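Local coordinates for protein adenylyltransferase (Bartonella henselae str. Houston-1, PDB 5NH2) that transfers AMP from ATP onto tyrosine and threonine residues of host target proteins through its Fic domain, serving bacterial virulence, at residues Pro8-Tyr13 and Asp87-Ala92. Residues are numbered along the deposited sequence; the frame is centred on the assembly and turned at random.
Sequences PHHYVY and DGTTAA
In both His10 and Tyr11 chi1 sets CG anti to the carbonyl carbon and beside the backbone N, but chi2 turns the rings differently (160° for His10, -72° for Tyr11), and the two successive rings of the 3-10 turn 8-11 meet segment 87-92 in different ways. The imidazole of His10 engages through its edge: ND1 donates to Thr90 O at 2.8 Å in a nearly straight bond, with the oxygen close to the ring plane although the donor stands well above the plane of the peptide carbonyl. One face of the same ring receives Thr89 CB, 3.9 Å from the ring centroid, a CH-pi contact shifted toward the rim. Tyr11 works by its face instead. Ala91 CB sits over the middle of the phenol ring, 3.7 Å from its centroid, so that the methyl lies between His10 CB and the face of the Tyr11 ring. The ring's edge meets the backbone further on, with Tyr11 CE2 3.7 Å from Ala92 C, while Trp74 packs edge-to-face with the ring. Pro8 rests CA, CB and CG on Ala92 O (CA 3.2 Å); its nitrogen, close by, has no hydrogen to donate. Ahead of the strand, Asp87 OD1 takes both the N-H and the hydroxyl of Thr89, which steadies Thr89; Asp87 OD2 forms a salt bridge with Lys20. The example illustrates how a short N-terminal 3-10 turn can be fastened to a beta-hairpin: here an Asx turn at Asp87 leads into the second strand of 83-84/90-91, which, with Phe85 an ATP-site residue by similarity, is consistent with the flap of Fic domains.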
# COMPACT_ATOMS: atom_id res chain seq x y z
N PRO A 8 17.37 -20.51 7.47
CA PRO A 8 16.45 -19.38 7.66
C PRO A 8 16.51 -18.86 9.07
O PRO A 8 16.42 -17.64 9.29
CB PRO A 8 15.08 -19.99 7.33
CG PRO A 8 15.37 -21.28 6.61
CD PRO A 8 16.68 -21.76 7.09
N HIS A 9 16.77 -19.76 10.01
CA HIS A 9 16.91 -19.37 11.40
C HIS A 9 17.96 -18.28 11.57
O HIS A 9 17.91 -17.53 12.56
CB HIS A 9 17.30 -20.58 12.26
CG HIS A 9 16.21 -21.60 12.40
ND1 HIS A 9 15.43 -22.02 11.34
CD2 HIS A 9 15.79 -22.31 13.47
CE1 HIS A 9 14.57 -22.93 11.75
NE2 HIS A 9 14.76 -23.13 13.05
N HIS A 10 18.95 -18.20 10.67
CA HIS A 10 20.03 -17.23 10.85
C HIS A 10 19.59 -15.78 10.66
O HIS A 10 20.39 -14.88 10.94
CB HIS A 10 21.20 -17.56 9.91
CG HIS A 10 22.01 -18.75 10.35
ND1 HIS A 10 22.82 -19.46 9.49
CD2 HIS A 10 22.15 -19.33 11.56
CE1 HIS A 10 23.42 -20.43 10.16
NE2 HIS A 10 23.03 -20.37 11.41
N TYR A 11 18.35 -15.53 10.19
CA TYR A 11 17.82 -14.16 10.11
C TYR A 11 17.45 -13.55 11.48
O TYR A 11 17.35 -12.32 11.59
CB TYR A 11 16.58 -14.14 9.21
CG TYR A 11 16.81 -14.08 7.70
CD1 TYR A 11 17.26 -12.92 7.10
CD2 TYR A 11 16.46 -15.17 6.88
CE1 TYR A 11 17.45 -12.84 5.70
CE2 TYR A 11 16.65 -15.10 5.47
CZ TYR A 11 17.13 -13.93 4.89
OH TYR A 11 17.30 -13.83 3.51
N VAL A 12 17.23 -14.37 12.53
CA VAL A 12 16.75 -13.90 13.83
C VAL A 12 17.80 -14.14 14.92
O VAL A 12 18.64 -15.04 14.85
CB VAL A 12 15.44 -14.60 14.21
CG1 VAL A 12 14.37 -14.37 13.12
CG2 VAL A 12 15.71 -16.09 14.42
N TYR A 13 17.71 -13.33 15.97
CA TYR A 13 18.58 -13.55 17.11
C TYR A 13 18.25 -14.90 17.75
O TYR A 13 17.06 -15.22 17.93
CB TYR A 13 18.45 -12.42 18.14
CG TYR A 13 18.91 -11.08 17.64
CD1 TYR A 13 18.00 -10.08 17.41
CD2 TYR A 13 20.25 -10.83 17.40
CE1 TYR A 13 18.41 -8.82 16.96
CE2 TYR A 13 20.67 -9.59 16.90
CZ TYR A 13 19.74 -8.58 16.69
OH TYR A 13 20.12 -7.35 16.20
N ASP A 87 28.10 -10.85 11.27
CA ASP A 87 28.47 -11.76 12.36
C ASP A 87 28.98 -13.12 11.89
O ASP A 87 29.29 -13.96 12.73
CB ASP A 87 27.28 -11.98 13.32
CG ASP A 87 26.07 -12.68 12.66
OD1 ASP A 87 26.22 -13.41 11.67
OD2 ASP A 87 24.93 -12.52 13.16
N GLY A 88 29.01 -13.39 10.58
CA GLY A 88 29.54 -14.62 10.05
C GLY A 88 28.50 -15.64 9.59
O GLY A 88 28.85 -16.53 8.81
N THR A 89 27.25 -15.55 10.06
CA THR A 89 26.25 -16.57 9.72
C THR A 89 25.62 -16.27 8.36
O THR A 89 25.60 -15.13 7.91
CB THR A 89 25.18 -16.64 10.80
OG1 THR A 89 24.40 -15.44 10.74
CG2 THR A 89 25.84 -16.69 12.20
N THR A 90 25.11 -17.31 7.72
CA THR A 90 24.52 -17.18 6.39
C THR A 90 23.08 -17.68 6.38
O THR A 90 22.79 -18.82 6.76
CB THR A 90 25.36 -17.92 5.34
OG1 THR A 90 26.73 -17.58 5.52
CG2 THR A 90 24.97 -17.47 3.93
N ALA A 91 22.18 -16.81 5.95
CA ALA A 91 20.75 -17.03 6.00
C ALA A 91 20.20 -17.04 4.58
O ALA A 91 20.75 -16.43 3.67
CB ALA A 91 20.07 -15.90 6.83
N ALA A 92 19.11 -17.78 4.40
CA ALA A 92 18.25 -17.68 3.21
C ALA A 92 16.90 -18.28 3.59
O ALA A 92 16.80 -19.07 4.53
CB ALA A 92 18.83 -18.41 2.00